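Local structure of Co-type Nitrile Hydratase beta subunit (Pseudomonas putida, 3QYH) at residues B[27-30]-B[31-35]; B[38-41]-B[42-45]; B[129-132]-B[133-137]. The protein probably pairs with the alpha subunit to form a cobalt-dependent nitrile hydratase, the enzyme that hydrates nitriles to their amides. All coordinates share one frame; numbering follows the deposited sequence.

Interactions 1 and 2 belong to the same helix, 28-43: residues 27-35 cover its start and residues 38-45 its last turn and the exit from it, with centres about 16 Å apart. Both are partly buried, packing on helix 68-82 and on the chain of another protein. At the start charged groups work beside the backbone, a lysine-aspartate pair and a glutamate turned back to amide N-H groups; at the end backbone N-H groups turned back by a glycine close the helix, beside two paired asparagine amides. Interaction 3, its centre about 43 Å from that of interaction 1, lies in the C-terminal SH3-clan region, where a largely exposed turn leads into a strand and its aromatic ring is buried.

Interaction 1: B[27-30]-B[31-35]; sequences YDWE and KTVMS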
loop_
_atom_site.group_PDB
_atom_site.type_symbol
_atom_site.label_atom_id
_atom_site.label_comp_id
_atom_site.label_asym_id
_atom_site.label_seq_id
_atom_site.Cartn_x
_atom_site.Cartn_y
_atom_site.Cartn_z
ATOM N N TYR B 27 1.707 -17.894 8.357
ATOM C CA TYR B 27 2.078 -19.253 7.972
ATOM C C TYR B 27 3.485 -19.229 7.383
ATOM O O TYR B 27 3.908 -18.199 6.824
ATOM C CB TYR B 27 1.099 -19.846 6.935
ATOM C CG TYR B 27 -0.365 -19.767 7.308
ATOM C CD1 TYR B 27 -1.163 -18.724 6.843
ATOM C CD2 TYR B 27 -0.959 -20.734 8.125
ATOM C CE1 TYR B 27 -2.513 -18.636 7.175
ATOM C CE2 TYR B 27 -2.320 -20.657 8.462
ATOM C CZ TYR B 27 -3.082 -19.599 7.988
ATOM O OH TYR B 27 -4.417 -19.500 8.310
ATOM N N ASP B 28 4.207 -20.343 7.502
ATOM C CA ASP B 28 5.556 -20.448 6.914
ATOM C C ASP B 28 5.581 -20.230 5.405
ATOM O O ASP B 28 6.489 -19.569 4.903
ATOM C CB ASP B 28 6.225 -21.774 7.261
ATOM C CG ASP B 28 6.789 -21.791 8.675
ATOM O OD1 ASP B 28 6.800 -20.724 9.339
ATOM O OD2 ASP B 28 7.223 -22.874 9.123
ATOM N N TRP B 29 4.594 -20.770 4.680
ATOM C CA TRP B 29 4.579 -20.611 3.223
ATOM C C TRP B 29 4.507 -19.131 2.798
ATOM O O TRP B 29 5.007 -18.742 1.744
ATOM C CB TRP B 29 3.460 -21.455 2.587
ATOM C CG TRP B 29 2.040 -21.050 2.967
ATOM C CD1 TRP B 29 1.265 -21.613 3.929
ATOM C CD2 TRP B 29 1.247 -20.019 2.369
ATOM N NE1 TRP B 29 0.039 -20.991 3.978
ATOM C CE2 TRP B 29 -0.000 -20.014 3.024
ATOM C CE3 TRP B 29 1.468 -19.100 1.348
ATOM C CZ2 TRP B 29 -1.018 -19.126 2.693
ATOM C CZ3 TRP B 29 0.452 -18.221 1.015
ATOM C CH2 TRP B 29 -0.772 -18.241 1.686
ATOM N N GLU B 30 3.895 -18.296 3.627
ATOM C CA GLU B 30 3.831 -16.861 3.336
ATOM C C GLU B 30 5.208 -16.198 3.268
ATOM O O GLU B 30 5.410 -15.244 2.518
ATOM C CB GLU B 30 2.968 -16.133 4.372
ATOM C CG GLU B 30 1.481 -16.518 4.325
ATOM C CD GLU B 30 0.662 -15.783 5.390
ATOM O OE1 GLU B 30 1.234 -15.418 6.438
ATOM O OE2 GLU B 30 -0.551 -15.564 5.166
ATOM N N LYS B 31 6.148 -16.687 4.071
ATOM C CA LYS B 31 7.497 -16.124 4.058
ATOM C C LYS B 31 8.145 -16.324 2.697
ATOM O O LYS B 31 8.782 -15.420 2.158
ATOM C CB LYS B 31 8.367 -16.778 5.142
ATOM C CG LYS B 31 7.828 -16.556 6.559
ATOM C CD LYS B 31 8.566 -17.421 7.577
ATOM C CE LYS B 31 7.905 -17.308 8.965
ATOM N NZ LYS B 31 8.593 -18.136 10.002
ATOM N N THR B 32 8.004 -17.528 2.168
ATOM C CA THR B 32 8.511 -17.851 0.835
ATOM C C THR B 32 7.876 -16.965 -0.230
ATOM O O THR B 32 8.580 -16.366 -1.072
ATOM C CB THR B 32 8.202 -19.329 0.506
ATOM O OG1 THR B 32 8.750 -20.154 1.542
ATOM C CG2 THR B 32 8.784 -19.728 -0.852
ATOM N N VAL B 33 6.547 -16.882 -0.225
ATOM C CA VAL B 33 5.859 -16.089 -1.245
ATOM C C VAL B 33 6.255 -14.607 -1.153
ATOM O O VAL B 33 6.572 -13.949 -2.149
ATOM C CB VAL B 33 4.314 -16.245 -1.145
ATOM C CG1 VAL B 33 3.639 -15.296 -2.124
ATOM C CG2 VAL B 33 3.900 -17.711 -1.451
ATOM N N MET B 34 6.247 -14.062 0.052
ATOM C CA MET B 34 6.591 -12.653 0.205
ATOM C C MET B 34 8.007 -12.375 -0.319
ATOM O O MET B 34 8.223 -11.415 -1.052
ATOM C CB MET B 34 6.471 -12.229 1.670
ATOM C CG MET B 34 6.736 -10.754 1.900
ATOM S SD MET B 34 8.514 -10.419 2.182
ATOM C CE MET B 34 8.654 -8.813 1.428
ATOM N N SER B 35 8.964 -13.240 0.015
ATOM C CA SER B 35 10.361 -12.964 -0.333
ATOM C C SER B 35 10.646 -13.155 -1.830
ATOM O O SER B 35 11.628 -12.634 -2.355
ATOM C CB SER B 35 11.336 -13.795 0.518
ATOM O OG SER B 35 11.190 -15.165 0.222
#
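Lys-31 reaches back along the first turn of helix 28-43 to Asp-28, an i to i+3 salt bridge at a helix N-terminus. Its side chain can be followed outward. CB rests on the carbonyl oxygen of Asp-28, and CG and CD pass that same oxygen at growing distance. CG stands anti to the carbonyl carbon (chi1 -61°) and the chain is extended beyond it, which carries the tip along the flank of Asp-28. CE comes within 3.6 Å of Asp-28 OD1, and NZ closes the salt bridge to Asp-28 OD1 at 3.2 Å, meeting the carboxylate from above its plane. The lysine thus runs alongside the aspartate, and its ammonium meets OD1. An acidic side chain on the chain of another protein is a second, long and weak partner of NZ.

Glu-30 turns its carboxylate to the start of the helix. OE1 accepts the N-H of Tyr-27 at 3.2 Å and also that of Arg-26, so two backbone amides ahead of the helix share one buried oxygen; these bonds probably favour the charged carboxylate. Its CG lies over one face of the Trp-29 indole, toward the rim.

Backbone bonds carry the helix onward, Val-33 N to Trp-29 O at 3.1 Å and Met-34 N to Glu-30 O at 2.9 Å. Tyr-69 of helix 68-82 packs on Trp-29, Glu-30 and Met-34, while apolar side chains of the other protein chain cover Tyr-27, Trp-29 and Thr-32. On the buried flank, Val-33 CG2 sits at the edge of the indole, 4.0 Å from Trp-29 CE3 and near the ring plane.

Interaction 2: B[38-41]-B[42-45]; sequences PALL and ANGN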
loop_
_atom_site.group_PDB
_atom_site.type_symbol
_atom_site.label_atom_id
_atom_site.label_comp_id
_atom_site.label_asym_id
_atom_site.label_seq_id
_atom_site.Cartn_x
_atom_site.Cartn_y
_atom_site.Cartn_z
ATOM N N PRO B 38 10.564 -9.395 -4.201
ATOM C CA PRO B 38 11.763 -8.578 -4.460
ATOM C C PRO B 38 12.765 -9.336 -5.321
ATOM O O PRO B 38 13.486 -8.733 -6.136
ATOM C CB PRO B 38 12.364 -8.357 -3.063
ATOM C CG PRO B 38 11.332 -8.809 -2.102
ATOM C CD PRO B 38 10.395 -9.716 -2.771
ATOM N N ALA B 39 12.837 -10.651 -5.149
ATOM C CA ALA B 39 13.791 -11.425 -5.950
ATOM C C ALA B 39 13.438 -11.347 -7.449
ATOM O O ALA B 39 14.303 -11.136 -8.300
ATOM C CB ALA B 39 13.859 -12.881 -5.462
ATOM N N LEU B 40 12.159 -11.475 -7.770
ATOM C CA LEU B 40 11.739 -11.491 -9.157
ATOM C C LEU B 40 11.736 -10.091 -9.757
ATOM O O LEU B 40 12.056 -9.925 -10.927
ATOM C CB LEU B 40 10.366 -12.162 -9.307
ATOM C CG LEU B 40 10.338 -13.631 -8.888
ATOM C CD1 LEU B 40 8.896 -14.175 -8.839
ATOM C CD2 LEU B 40 11.218 -14.492 -9.817
ATOM N N LEU B 41 11.361 -9.088 -8.972
ATOM C CA LEU B 41 11.464 -7.709 -9.437
ATOM C C LEU B 41 12.938 -7.368 -9.720
ATOM O O LEU B 41 13.230 -6.695 -10.696
ATOM C CB LEU B 41 10.889 -6.717 -8.415
ATOM C CG LEU B 41 9.360 -6.672 -8.250
ATOM C CD1 LEU B 41 8.971 -5.814 -7.016
ATOM C CD2 LEU B 41 8.696 -6.153 -9.527
ATOM N N ALA B 42 13.848 -7.817 -8.861
ATOM C CA ALA B 42 15.275 -7.504 -9.032
ATOM C C ALA B 42 15.774 -8.072 -10.369
ATOM O O ALA B 42 16.575 -7.446 -11.054
ATOM C CB ALA B 42 16.104 -8.031 -7.876
ATOM N N ASN B 43 15.301 -9.260 -10.734
ATOM C CA ASN B 43 15.635 -9.851 -12.026
ATOM C C ASN B 43 15.138 -9.011 -13.201
ATOM O O ASN B 43 15.612 -9.155 -14.314
ATOM C CB ASN B 43 14.999 -11.241 -12.179
ATOM C CG ASN B 43 15.626 -12.289 -11.283
ATOM O OD1 ASN B 43 16.731 -12.119 -10.789
ATOM N ND2 ASN B 43 14.903 -13.385 -11.066
ATOM N N GLY B 44 14.155 -8.152 -12.957
ATOM C CA GLY B 44 13.471 -7.491 -14.060
ATOM C C GLY B 44 12.510 -8.431 -14.795
ATOM O O GLY B 44 12.210 -8.246 -15.973
ATOM N N ASN B 45 12.018 -9.462 -14.121
ATOM C CA ASN B 45 11.095 -10.378 -14.786
ATOM C C ASN B 45 9.742 -9.731 -15.123
ATOM O O ASN B 45 9.054 -10.164 -16.048
ATOM C CB ASN B 45 10.847 -11.628 -13.946
ATOM C CG ASN B 45 12.096 -12.462 -13.726
ATOM O OD1 ASN B 45 12.282 -12.994 -12.639
ATOM N ND2 ASN B 45 12.931 -12.626 -14.774
HETATM O O HOH W 1 16.620 -12.794 -7.900
#
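A Schellman motif ends helix 28-43, with Gly-44 as the residue that leaves the helical path. Its positive phi (75°) swings the chain round so that two N-H groups point back into the last turn: Asn-45 N bonds Leu-40 O at 3.2 Å, nearly along the C=O axis, and Gly-44 N bonds Leu-41 O at 2.8 Å from well above the carbonyl plane. Just before, Ala-42 N and Asn-43 N still make ordinary helical bonds to Pro-38 O and Ala-39 O.

Side chains tie the turn together. Asn-43 ND2 donates to Asn-45 OD1 at 3.1 Å, with the acceptor lying in the amide plane of Asn-43 and the bond fairly straight (159°). Leu-40 reaches the same pair with one methyl: CD2 is 3.4 Å from Asn-45 OD1 and 4.0 Å from Asn-43 ND2, its side chain slanting across both asparagines. A chi1 of -70° turns the Asn-43 amide back beside its own backbone N and over Ala-39 O; a water 2.9 Å from Ala-39 O and 3.0 Å from Asn-43 OD1 can donate to either, though other acceptors compete for its protons.

Asn-43 looks outward as well, since OD1 takes the N-H of Val-105 and ND2 gives a hydrogen bond to the backbone of another protein's chain. Leu-40 packs on Phe-76 and Leu-80 of helix 68-82. The helix end is thus closed by neutral groups, backbone N-H donors meeting its carbonyls, while the Asn-43 amide, gripped at both its oxygen and its nitrogen, is probably held in one flip and joins this terminus to the subunit interface.

Interaction 3: B[129-132]-B[133-137]; sequences ARFA and VGDKV
Hydrogen bonds between Ala-132 and Asp-135 run both ways and close a type II beta turn from one to the other. Asp-135 N gives its hydrogen to Ala-132 O at 3.0 Å, and in return Ala-132 N gives its own to the carboxylate, reaching Asp-135 OD2 at 3.0 Å along a nearly straight path (167°) from above the carboxylate plane. Asp-135 folds its carboxylate back over the turn because chi1, at -85°, keeps CG close to its own backbone N. Gly-134 has a positive phi, with backbone angles at which a beta carbon would collide with the carbonyl oxygen of Val-133. Replacing Asp-135 with an alanine is likely to leave the Ala-132 N-H without its carboxylate acceptor, with the Asp-135 N to Ala-132 O bond alone linking these two residues.

Contacts of the Phe-131 ring come next. Val-137 CG1 sits over one face in a CH-pi contact, 3.9 Å from the centroid and 3.6 Å from Phe-131 CD1. Arg-130 CB covers the opposite face, over the ring centre. Asp-135 OD2 approaches near the ring plane at the edge, and the ring and carboxylate planes stand about perpendicular.

Charge enters through Arg-130, whose guanidinium lies with one face over Phe-131 CZ; its NE forms a salt bridge with Asp-213 and its NH2 bonds Leu-216 O. In the SH3-clan region, the turn leads into strand 136-139, Val-137 pairing with Gly-159 of strand 158-168 and Lys-136 with Ala-219, while Phe-131 packs against Leu-216 and Pro-218 of strand 216-218.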
loop_
_atom_site.group_PDB
_atom_site.type_symbol
_atom_site.label_atom_id
_atom_site.label_comp_id
_atom_site.label_asym_id
_atom_site.label_seq_id
_atom_site.Cartn_x
_atom_site.Cartn_y
_atom_site.Cartn_z
ATOM N N ALA B 129 2.601 20.296 -15.837
ATOM C CA ALA B 129 1.426 20.294 -14.984
ATOM C C ALA B 129 0.380 21.246 -15.559
ATOM O O ALA B 129 0.684 22.404 -15.837
ATOM C CB ALA B 129 1.802 20.712 -13.572
ATOM N N ARG B 130 -0.843 20.753 -15.756
ATOM C CA ARG B 130 -1.942 21.607 -16.205
ATOM C C ARG B 130 -2.667 22.246 -15.034
ATOM O O ARG B 130 -3.400 23.206 -15.219
ATOM C CB ARG B 130 -2.955 20.801 -17.021
ATOM C CG ARG B 130 -2.472 20.370 -18.376
ATOM C CD ARG B 130 -3.644 19.728 -19.130
ATOM N NE ARG B 130 -4.051 18.474 -18.503
ATOM C CZ ARG B 130 -5.247 17.906 -18.639
ATOM N NH1 ARG B 130 -6.203 18.492 -19.360
ATOM N NH2 ARG B 130 -5.495 16.752 -18.035
ATOM N N PHE B 131 -2.488 21.709 -13.829
ATOM C CA PHE B 131 -3.251 22.181 -12.683
ATOM C C PHE B 131 -2.381 22.718 -11.533
ATOM O O PHE B 131 -1.241 22.308 -11.339
ATOM C CB PHE B 131 -4.195 21.071 -12.188
ATOM C CG PHE B 131 -4.985 20.428 -13.293
ATOM C CD1 PHE B 131 -6.040 21.093 -13.885
ATOM C CD2 PHE B 131 -4.639 19.178 -13.769
ATOM C CE1 PHE B 131 -6.744 20.512 -14.929
ATOM C CE2 PHE B 131 -5.354 18.591 -14.811
ATOM C CZ PHE B 131 -6.405 19.268 -15.386
ATOM N N ALA B 132 -2.950 23.624 -10.758
ATOM C CA ALA B 132 -2.259 24.187 -9.616
ATOM C C ALA B 132 -3.080 23.859 -8.393
ATOM O O ALA B 132 -4.289 23.633 -8.505
ATOM C CB ALA B 132 -2.136 25.691 -9.777
ATOM N N VAL B 133 -2.462 23.844 -7.213
ATOM C CA VAL B 133 -3.286 23.592 -6.047
ATOM C C VAL B 133 -4.341 24.689 -5.913
ATOM O O VAL B 133 -4.079 25.850 -6.228
ATOM C CB VAL B 133 -2.490 23.299 -4.717
ATOM C CG1 VAL B 133 -1.047 22.925 -4.973
ATOM C CG2 VAL B 133 -2.698 24.337 -3.656
ATOM N N GLY B 134 -5.541 24.301 -5.485
ATOM C CA GLY B 134 -6.691 25.191 -5.491
ATOM C C GLY B 134 -7.603 25.014 -6.708
ATOM O O GLY B 134 -8.785 25.370 -6.665
ATOM N N ASP B 135 -7.080 24.470 -7.798
ATOM C CA ASP B 135 -7.906 24.278 -8.993
ATOM C C ASP B 135 -9.021 23.259 -8.736
ATOM O O ASP B 135 -8.807 22.249 -8.056
ATOM C CB ASP B 135 -7.055 23.787 -10.159
ATOM C CG ASP B 135 -6.398 24.911 -10.912
ATOM O OD1 ASP B 135 -6.742 26.074 -10.646
ATOM O OD2 ASP B 135 -5.536 24.635 -11.772
ATOM N N LYS B 136 -10.209 23.524 -9.262
ATOM C CA LYS B 136 -11.286 22.536 -9.222
ATOM C C LYS B 136 -11.122 21.670 -10.452
ATOM O O LYS B 136 -10.943 22.178 -11.548
ATOM C CB LYS B 136 -12.667 23.201 -9.243
ATOM C CG LYS B 136 -12.915 24.187 -8.102
ATOM C CD LYS B 136 -12.924 23.505 -6.733
ATOM C CE LYS B 136 -14.128 22.609 -6.551
ATOM N NZ LYS B 136 -15.411 23.378 -6.543
ATOM N N VAL B 137 -11.157 20.357 -10.264
ATOM C CA VAL B 137 -10.998 19.438 -11.377
ATOM C C VAL B 137 -12.089 18.378 -11.355
ATOM O O VAL B 137 -12.652 18.081 -10.309
ATOM C CB VAL B 137 -9.617 18.728 -11.356
ATOM C CG1 VAL B 137 -8.467 19.728 -11.632
ATOM C CG2 VAL B 137 -9.404 18.014 -10.035
#